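Local coordinates for protein HOBA (Helicobacter pylori, PDB 2UVP) that is required for initiating DNA replication, increasing the binding of the initiator DnaA to the oriC region of the chromosome, at residues Ile89-Ser94 / Pro116-Val121; Phe140-Glu145 / Leu166-Leu171; Glu156-Ser159 / Tyr163-Leu166. One frame throughout, in Å; residues are numbered along the deposited sequence.

Contact 1. Residues Ile89-Ser94 / Pro116-Val121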
loop_
_atom_site.group_PDB
_atom_site.type_symbol
_atom_site.label_atom_id
_atom_site.label_comp_id
_atom_site.label_asym_id
_atom_site.label_seq_id
_atom_site.Cartn_x
_atom_site.Cartn_y
_atom_site.Cartn_z
ATOM N N ILE A 89 11.044 7.653 -7.701
ATOM C CA ILE A 89 10.648 7.351 -6.338
ATOM C C ILE A 89 9.238 7.872 -6.088
ATOM O O ILE A 89 8.895 8.976 -6.529
ATOM C CB ILE A 89 11.620 8.018 -5.339
ATOM C CG1 ILE A 89 13.019 7.367 -5.416
ATOM C CG2 ILE A 89 11.074 8.017 -3.914
ATOM C CD1 ILE A 89 14.015 8.282 -5.954
ATOM N N ASP A 90 8.426 7.064 -5.394
ATOM C CA ASP A 90 7.112 7.478 -4.930
ATOM C C ASP A 90 7.298 8.347 -3.678
ATOM O O ASP A 90 7.511 7.845 -2.570
ATOM C CB ASP A 90 6.235 6.252 -4.641
ATOM C CG ASP A 90 4.841 6.618 -4.129
ATOM O OD1 ASP A 90 4.617 7.773 -3.698
ATOM O OD2 ASP A 90 3.978 5.704 -4.140
ATOM N N PHE A 91 7.228 9.661 -3.869
ATOM C CA PHE A 91 7.430 10.592 -2.778
ATOM C C PHE A 91 6.244 10.618 -1.812
ATOM O O PHE A 91 6.453 10.723 -0.595
ATOM C CB PHE A 91 7.756 11.990 -3.340
ATOM C CG PHE A 91 8.135 13.008 -2.287
ATOM C CD1 PHE A 91 9.068 12.710 -1.305
ATOM C CD2 PHE A 91 7.596 14.294 -2.327
ATOM C CE1 PHE A 91 9.422 13.657 -0.335
ATOM C CE2 PHE A 91 7.947 15.252 -1.366
ATOM C CZ PHE A 91 8.866 14.927 -0.370
ATOM N N ASN A 92 5.015 10.489 -2.329
ATOM C CA ASN A 92 3.817 10.410 -1.471
ATOM C C ASN A 92 4.015 9.359 -0.404
ATOM O O ASN A 92 3.564 9.541 0.715
ATOM C CB ASN A 92 2.540 10.011 -2.237
ATOM C CG ASN A 92 1.801 11.201 -2.876
ATOM O OD1 ASN A 92 0.582 11.142 -3.111
ATOM N ND2 ASN A 92 2.514 12.232 -3.192
ATOM N N ALA A 93 4.659 8.248 -0.776
ATOM C CA ALA A 93 4.709 7.069 0.079
ATOM C C ALA A 93 5.918 7.101 1.009
ATOM O O ALA A 93 6.062 6.256 1.886
ATOM C CB ALA A 93 4.745 5.811 -0.754
ATOM N N SER A 94 6.799 8.063 0.820
ATOM C CA SER A 94 8.058 7.998 1.565
ATOM C C SER A 94 7.925 8.595 2.960
ATOM O O SER A 94 7.035 9.395 3.230
ATOM C CB SER A 94 9.178 8.659 0.788
ATOM O OG SER A 94 9.190 10.037 1.025
ATOM N N PRO A 116 18.175 14.933 -6.272
ATOM C CA PRO A 116 16.732 14.768 -6.478
ATOM C C PRO A 116 16.103 15.909 -7.275
ATOM O O PRO A 116 16.616 17.022 -7.274
ATOM C CB PRO A 116 16.185 14.787 -5.054
ATOM C CG PRO A 116 17.108 15.796 -4.359
ATOM C CD PRO A 116 18.470 15.507 -4.940
ATOM N N MET A 117 14.987 15.607 -7.935
ATOM C CA MET A 117 14.135 16.619 -8.549
ATOM C C MET A 117 12.716 16.228 -8.173
ATOM O O MET A 117 12.369 15.041 -8.256
ATOM C CB MET A 117 14.308 16.647 -10.077
ATOM C CG MET A 117 13.230 17.464 -10.786
ATOM S SD MET A 117 13.348 17.466 -12.588
ATOM C CE MET A 117 14.636 18.679 -12.838
ATOM N N PHE A 118 11.922 17.202 -7.727
ATOM C CA PHE A 118 10.541 16.946 -7.333
ATOM C C PHE A 118 9.637 17.058 -8.536
ATOM O O PHE A 118 9.649 18.081 -9.224
ATOM C CB PHE A 118 10.063 17.935 -6.282
ATOM C CG PHE A 118 10.774 17.815 -4.976
ATOM C CD1 PHE A 118 10.563 16.717 -4.149
ATOM C CD2 PHE A 118 11.642 18.814 -4.566
ATOM C CE1 PHE A 118 11.226 16.609 -2.916
ATOM C CE2 PHE A 118 12.317 18.718 -3.337
ATOM C CZ PHE A 118 12.109 17.620 -2.514
ATOM N N TRP A 119 8.847 16.027 -8.786
ATOM C CA TRP A 119 7.847 16.093 -9.862
ATOM C C TRP A 119 6.510 16.007 -9.183
ATOM O O TRP A 119 6.160 14.966 -8.609
ATOM C CB TRP A 119 8.027 14.919 -10.805
ATOM C CG TRP A 119 7.061 14.814 -11.953
ATOM C CD1 TRP A 119 5.952 15.597 -12.218
ATOM C CD2 TRP A 119 7.119 13.837 -12.988
ATOM N NE1 TRP A 119 5.330 15.152 -13.369
ATOM C CE2 TRP A 119 6.019 14.067 -13.852
ATOM C CE3 TRP A 119 7.984 12.772 -13.258
ATOM C CZ2 TRP A 119 5.794 13.294 -14.992
ATOM C CZ3 TRP A 119 7.770 12.005 -14.383
ATOM C CH2 TRP A 119 6.670 12.271 -15.247
ATOM N N HIS A 120 5.758 17.107 -9.192
ATOM C CA HIS A 120 4.496 17.102 -8.449
ATOM C C HIS A 120 3.352 17.374 -9.400
ATOM O O HIS A 120 3.472 18.242 -10.267
ATOM C CB HIS A 120 4.488 18.126 -7.308
ATOM C CG HIS A 120 3.179 18.191 -6.593
ATOM N ND1 HIS A 120 2.784 17.235 -5.677
ATOM C CD2 HIS A 120 2.123 19.035 -6.737
ATOM C CE1 HIS A 120 1.571 17.526 -5.244
ATOM N NE2 HIS A 120 1.135 18.585 -5.905
ATOM N N VAL A 121 2.250 16.653 -9.208
ATOM C CA VAL A 121 1.046 16.846 -10.021
ATOM C C VAL A 121 -0.158 17.209 -9.178
ATOM O O VAL A 121 -0.588 16.441 -8.312
ATOM C CB VAL A 121 0.707 15.576 -10.833
ATOM C CG1 VAL A 121 -0.497 15.849 -11.742
ATOM C CG2 VAL A 121 1.935 15.141 -11.632
#

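Contact 2. Residues Phe140-Glu145 / Leu166-Leu171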
loop_
_atom_site.group_PDB
_atom_site.type_symbol
_atom_site.label_atom_id
_atom_site.label_comp_id
_atom_site.label_asym_id
_atom_site.label_seq_id
_atom_site.Cartn_x
_atom_site.Cartn_y
_atom_site.Cartn_z
ATOM N N PHE A 140 9.695 19.709 -11.404
ATOM C CA PHE A 140 8.926 19.577 -12.638
ATOM C C PHE A 140 7.508 19.618 -12.131
ATOM O O PHE A 140 6.987 18.613 -11.627
ATOM C CB PHE A 140 9.256 18.203 -13.224
ATOM C CG PHE A 140 8.661 17.897 -14.588
ATOM C CD1 PHE A 140 8.386 16.562 -14.914
ATOM C CD2 PHE A 140 8.479 18.875 -15.570
ATOM C CE1 PHE A 140 7.899 16.195 -16.192
ATOM C CE2 PHE A 140 7.997 18.525 -16.846
ATOM C CZ PHE A 140 7.698 17.182 -17.152
ATOM N N LEU A 141 6.891 20.796 -12.202
ATOM C CA LEU A 141 5.638 21.026 -11.508
ATOM C C LEU A 141 4.474 21.163 -12.469
ATOM O O LEU A 141 4.478 22.032 -13.358
ATOM C CB LEU A 141 5.724 22.273 -10.619
ATOM C CG LEU A 141 6.864 22.280 -9.587
ATOM C CD1 LEU A 141 6.873 23.588 -8.771
ATOM C CD2 LEU A 141 6.802 21.076 -8.675
ATOM N N TRP A 142 3.485 20.302 -12.278
ATOM C CA TRP A 142 2.289 20.318 -13.087
ATOM C C TRP A 142 1.198 20.784 -12.171
ATOM O O TRP A 142 0.659 20.001 -11.381
ATOM C CB TRP A 142 1.988 18.907 -13.594
ATOM C CG TRP A 142 3.012 18.283 -14.484
ATOM C CD1 TRP A 142 4.339 18.613 -14.632
ATOM C CD2 TRP A 142 2.785 17.146 -15.319
ATOM N NE1 TRP A 142 4.934 17.752 -15.541
ATOM C CE2 TRP A 142 3.994 16.854 -15.980
ATOM C CE3 TRP A 142 1.645 16.369 -15.603
ATOM C CZ2 TRP A 142 4.111 15.794 -16.909
ATOM C CZ3 TRP A 142 1.765 15.307 -16.521
ATOM C CH2 TRP A 142 2.987 15.037 -17.162
ATOM N N LEU A 143 0.889 22.081 -12.242
ATOM C CA LEU A 143 0.069 22.717 -11.213
ATOM C C LEU A 143 -1.161 23.374 -11.786
ATOM O O LEU A 143 -1.226 23.619 -12.997
ATOM C CB LEU A 143 0.888 23.797 -10.465
ATOM C CG LEU A 143 2.222 23.340 -9.857
ATOM C CD1 LEU A 143 3.013 24.555 -9.328
ATOM C CD2 LEU A 143 1.997 22.301 -8.768
ATOM N N PHE A 144 -2.122 23.656 -10.908
ATOM C CA PHE A 144 -3.315 24.410 -11.294
ATOM C C PHE A 144 -3.125 25.935 -11.200
ATOM O O PHE A 144 -3.967 26.710 -11.684
ATOM C CB PHE A 144 -4.493 23.942 -10.461
ATOM C CG PHE A 144 -4.787 22.475 -10.619
ATOM C CD1 PHE A 144 -4.926 21.917 -11.883
ATOM C CD2 PHE A 144 -4.957 21.668 -9.508
ATOM C CE1 PHE A 144 -5.209 20.551 -12.036
ATOM C CE2 PHE A 144 -5.252 20.308 -9.639
ATOM C CZ PHE A 144 -5.377 19.754 -10.917
ATOM N N GLU A 145 -2.035 26.355 -10.567
ATOM C CA GLU A 145 -1.588 27.757 -10.622
ATOM C C GLU A 145 -0.093 27.832 -10.391
ATOM O O GLU A 145 0.466 26.998 -9.679
ATOM C CB GLU A 145 -2.329 28.634 -9.618
ATOM C CG GLU A 145 -2.366 28.117 -8.194
ATOM C CD GLU A 145 -3.266 28.980 -7.300
ATOM O OE1 GLU A 145 -2.965 30.191 -7.149
ATOM O OE2 GLU A 145 -4.270 28.444 -6.759
ATOM N N LEU A 166 -2.635 11.953 -19.151
ATOM C CA LEU A 166 -2.077 10.842 -19.937
ATOM C C LEU A 166 -1.277 11.364 -21.124
ATOM O O LEU A 166 -0.195 10.859 -21.446
ATOM C CB LEU A 166 -3.186 9.905 -20.431
ATOM C CG LEU A 166 -4.010 9.190 -19.368
ATOM C CD1 LEU A 166 -4.937 8.228 -20.072
ATOM C CD2 LEU A 166 -3.103 8.434 -18.409
ATOM N N GLN A 167 -1.840 12.366 -21.788
ATOM C CA GLN A 167 -1.255 12.864 -23.014
ATOM C C GLN A 167 0.102 13.526 -22.708
ATOM O O GLN A 167 1.098 13.314 -23.426
ATOM C CB GLN A 167 -2.221 13.840 -23.667
ATOM C CG GLN A 167 -1.767 14.212 -25.062
ATOM C CD GLN A 167 -2.666 15.256 -25.698
ATOM O OE1 GLN A 167 -3.791 15.487 -25.248
ATOM N NE2 GLN A 167 -2.135 15.942 -26.711
ATOM N N LEU A 168 0.154 14.296 -21.624
ATOM C CA LEU A 168 1.431 14.929 -21.226
ATOM C C LEU A 168 2.457 13.884 -20.790
ATOM O O LEU A 168 3.651 14.011 -21.082
ATOM C CB LEU A 168 1.214 15.934 -20.100
ATOM C CG LEU A 168 0.432 17.191 -20.519
ATOM C CD1 LEU A 168 -0.039 17.884 -19.254
ATOM C CD2 LEU A 168 1.282 18.131 -21.458
ATOM N N PHE A 169 2.005 12.853 -20.076
ATOM C CA PHE A 169 2.949 11.805 -19.739
ATOM C C PHE A 169 3.527 11.152 -20.977
ATOM O O PHE A 169 4.729 10.909 -21.077
ATOM C CB PHE A 169 2.336 10.701 -18.867
ATOM C CG PHE A 169 3.338 9.645 -18.558
ATOM C CD1 PHE A 169 4.246 9.853 -17.531
ATOM C CD2 PHE A 169 3.453 8.506 -19.360
ATOM C CE1 PHE A 169 5.255 8.901 -17.254
ATOM C CE2 PHE A 169 4.461 7.543 -19.107
ATOM C CZ PHE A 169 5.362 7.754 -18.040
ATOM N N LYS A 170 2.660 10.840 -21.924
ATOM C CA LYS A 170 3.079 10.147 -23.126
ATOM C C LYS A 170 4.031 11.039 -23.928
ATOM O O LYS A 170 4.987 10.539 -24.542
ATOM C CB LYS A 170 1.869 9.723 -23.939
ATOM C CG LYS A 170 1.117 8.513 -23.288
ATOM C CD LYS A 170 -0.231 8.293 -23.949
ATOM C CE LYS A 170 -1.032 7.129 -23.279
ATOM N NZ LYS A 170 -0.241 5.829 -23.255
ATOM N N LEU A 171 3.792 12.350 -23.883
ATOM C CA LEU A 171 4.712 13.293 -24.515
ATOM C C LEU A 171 6.080 13.233 -23.811
ATOM O O LEU A 171 7.131 13.109 -24.477
ATOM C CB LEU A 171 4.157 14.717 -24.438
ATOM C CG LEU A 171 5.072 15.819 -24.959
ATOM C CD1 LEU A 171 5.345 15.641 -26.459
ATOM C CD2 LEU A 171 4.412 17.187 -24.669
#

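Contact 3. Residues Glu156-Ser159 / Tyr163-Leu166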
loop_
_atom_site.group_PDB
_atom_site.type_symbol
_atom_site.label_atom_id
_atom_site.label_comp_id
_atom_site.label_asym_id
_atom_site.label_seq_id
_atom_site.Cartn_x
_atom_site.Cartn_y
_atom_site.Cartn_z
ATOM N N GLU A 156 -7.912 23.005 -13.306
ATOM C CA GLU A 156 -8.441 22.091 -12.290
ATOM C C GLU A 156 -9.789 21.431 -12.604
ATOM O O GLU A 156 -9.982 20.238 -12.316
ATOM C CB GLU A 156 -8.497 22.772 -10.901
ATOM C CG GLU A 156 -8.897 21.817 -9.770
ATOM C CD GLU A 156 -8.852 22.450 -8.379
ATOM O OE1 GLU A 156 -9.131 21.728 -7.390
ATOM O OE2 GLU A 156 -8.559 23.657 -8.280
ATOM N N HIS A 157 -10.723 22.195 -13.164
ATOM C CA HIS A 157 -12.080 21.677 -13.366
ATOM C C HIS A 157 -12.384 21.377 -14.831
ATOM O O HIS A 157 -13.537 21.242 -15.228
ATOM C CB HIS A 157 -13.115 22.606 -12.727
ATOM C CG HIS A 157 -12.892 22.807 -11.261
ATOM N ND1 HIS A 157 -12.317 23.950 -10.746
ATOM C CD2 HIS A 157 -13.129 21.993 -10.204
ATOM C CE1 HIS A 157 -12.226 23.839 -9.432
ATOM N NE2 HIS A 157 -12.712 22.662 -9.076
ATOM N N ASP A 158 -11.322 21.266 -15.611
ATOM C CA ASP A 158 -11.391 20.838 -17.005
ATOM C C ASP A 158 -11.907 19.398 -17.004
ATOM O O ASP A 158 -11.281 18.491 -16.404
ATOM C CB ASP A 158 -9.979 20.961 -17.586
ATOM C CG ASP A 158 -9.837 20.423 -18.996
ATOM O OD1 ASP A 158 -10.812 19.920 -19.608
ATOM O OD2 ASP A 158 -8.693 20.510 -19.495
ATOM N N SER A 159 -13.065 19.184 -17.636
ATOM C CA SER A 159 -13.637 17.831 -17.654
ATOM C C SER A 159 -12.721 16.837 -18.379
ATOM O O SER A 159 -12.888 15.644 -18.190
ATOM C CB SER A 159 -15.027 17.789 -18.270
ATOM O OG SER A 159 -14.976 18.170 -19.636
ATOM N N TYR A 163 -7.568 12.907 -19.366
ATOM C CA TYR A 163 -6.940 12.600 -20.643
ATOM C C TYR A 163 -5.668 13.420 -20.878
ATOM O O TYR A 163 -4.664 12.895 -21.390
ATOM C CB TYR A 163 -7.910 12.923 -21.779
ATOM C CG TYR A 163 -9.248 12.203 -21.743
ATOM C CD1 TYR A 163 -9.365 10.895 -22.202
ATOM C CD2 TYR A 163 -10.396 12.866 -21.326
ATOM C CE1 TYR A 163 -10.609 10.240 -22.234
ATOM C CE2 TYR A 163 -11.647 12.228 -21.340
ATOM C CZ TYR A 163 -11.740 10.915 -21.794
ATOM O OH TYR A 163 -12.978 10.313 -21.855
ATOM N N LYS A 164 -5.704 14.700 -20.518
ATOM C CA LYS A 164 -4.560 15.582 -20.724
ATOM C C LYS A 164 -3.367 15.116 -19.911
ATOM O O LYS A 164 -2.225 15.176 -20.364
ATOM C CB LYS A 164 -4.937 17.024 -20.355
ATOM C CG LYS A 164 -5.998 17.596 -21.312
ATOM C CD LYS A 164 -6.286 19.110 -21.071
ATOM C CE LYS A 164 -7.411 19.523 -22.052
ATOM N NZ LYS A 164 -7.823 20.932 -21.875
ATOM N N LEU A 165 -3.635 14.615 -18.711
ATOM C CA LEU A 165 -2.546 14.061 -17.903
ATOM C C LEU A 165 -1.851 12.894 -18.632
ATOM O O LEU A 165 -0.630 12.855 -18.709
ATOM C CB LEU A 165 -3.046 13.647 -16.516
ATOM C CG LEU A 165 -3.441 14.807 -15.579
ATOM C CD1 LEU A 165 -4.097 14.265 -14.323
ATOM C CD2 LEU A 165 -2.212 15.670 -15.224
ATOM N N LEU A 166 -2.635 11.953 -19.151
ATOM C CA LEU A 166 -2.077 10.842 -19.937
ATOM C C LEU A 166 -1.277 11.364 -21.124
ATOM O O LEU A 166 -0.195 10.859 -21.446
ATOM C CB LEU A 166 -3.186 9.905 -20.431
ATOM C CG LEU A 166 -4.010 9.190 -19.368
ATOM C CD1 LEU A 166 -4.937 8.228 -20.072
ATOM C CD2 LEU A 166 -3.103 8.434 -18.409
#

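Contact 1. Residues Ile89-Ser94 / Pro116-Val121
F91 O is gripped twice by a single residue. S94 N reaches it over 3.0 Å, closing the type I beta turn that runs from F91 to S94, and S94 OG adds a longer bond to F91 O of 3.3 Å. The hydroxyl comes in at a C=O...donor angle of 128°, tilted slightly from the carbonyl plane, and it is also hydrogen-bonded to F96 N just beyond the turn. A second tie steadies the start of the loop: D90 OD1 accepts from A93 N at 3.0 Å in an Asx motif, with the donor standing well above the carboxylate plane. Together these local bonds fix the backbone from which the F91 ring is projected.

That ring makes the contact with F118. Chi1 of -174° swings F91 CG away from the backbone N, carrying the ring to strand 116-121, where F118 CE1 sits over one of its faces, 3.8 Å above the plane and offset toward the rim. F91 CZ and F91 CE2 both lie 3.9 Å from F118 CE1. With ring centroids separated by 5.3 Å and planes inclined at 47°, the pair is neither a stack nor an edge-to-face contact but an oblique apolar meeting, and both residues are buried.

Strands 88-90 and 116-121 are not neighbours in the parallel sheet. Strand 55-60 runs between them, bonded through its backbone to I89 and F91 on one side and to M117 on the other, so the two phenylalanines bridge across an intervening strand. Y97 and P98 pack on F91, while I132 and L133 of helix 127-133 cover F118.

Contact 2. Residues Phe140-Glu145 / Leu166-Leu171
Apolar packing carries the contact between W142 and L168. The benzo end of the indole does the touching: W142 CH2 lies 3.5 Å from L168 CB, and W142 CZ3 is 3.7 Å from the same atom. Further out, L168 CD1 comes to 4.2 Å from W142 CZ3. The indole and the leucine run antiparallel, side by side, overlapping near the ring's far end, which meets the root of the leucine more closely than its methyl groups. With its CG beside the backbone N (chi1 -62°), W142 extends its six-membered ring to the helix surface.

An edge approach to the backbone comes next. F169 N stands 3.8 Å from W142 CH2, near the plane of the indole, and the ring thus abuts the helix main chain as well as a side chain.

Within its own strand, W142 NE1 lies 3.2 Å above the plane of the F140 ring, over its centre, a geometry consistent with an N-H...pi contact. In turn, F140 CD2 lies at the indole edge, in its plane.

The contact thereby fastens helix 161-180 to strand 139-143 in the buried interior of the alpha/beta fold. W119 of adjoining strand 116-121 meets both F140 and W142, helix 65-75 packs on F169, helix 39-51 receives F140 and L171, and K170 NZ forms a salt bridge with an acidic side chain of another protein chain in the assembly.

Contact 3. Residues Glu156-Ser159 / Tyr163-Leu166
K164 leaves helix 161-180 toward D158, its CG set beside the backbone N (chi1 -66°) and the chain extended from there on. CB and CG make no close approach to D158; the first contact is CD, 3.2 Å from D158 OD2. CE follows at 3.0 Å from that oxygen, so the end of the aliphatic chain runs close beside the carboxylate. At the tip, NZ donates to D158 OD2 over 2.6 Å in a short salt bridge, reaching the oxygen on its syn side and 24° out of the carboxylate plane. The CE-NZ...OD2 angle is only about 93°, which places the oxygen beside the CE-NZ bond and not ahead of its end.

The acid comes from the opposite direction, out of the loop that follows strand 152-153. Its two oxygens divide the work: while OD2 takes the ammonium group, OD1 accepts from L160 N, two residues on, which is an Asx turn leading into helix 161-180. The same aspartate therefore shapes the approach to the helix and ties down a side chain of its first turn. Two bonds on one carboxylate limit its rotation, and the lysine charge would be expected to stabilise the ionised form.

Beyond the aspartate, K164 makes a cation-pi contact with W31, and an acetate ion, probably from the crystallisation liquor, lies about 3 Å, nearest atoms, from the K164 side chain. S159 packs against F24 and Y163 against I25, both of helix 10-28.

Overall arrangement
Contact 1 closes before the other two open; contact 3 lies within the span that contact 2 closes. All lie within one family region, whose parallel sheet flanked by helices is consistent with its placement in the SIS clan. Contacts 1 and 2, centres about 14 Å apart, meet within the sheet: strands 116-121 and 139-143 are neighbours, probably hydrogen-bonded from F118 O to F140 N and from H120 O to W142 N. Contacts 2 and 3, centres about 9 Å apart, share L166 on helix 161-180. Contacts 1 and 3, centres about 20 Å apart, flank the chain's centre, yet V121 and L165 touch. The series links the outermost strand 88-90 to a helix that also touches another protein chain.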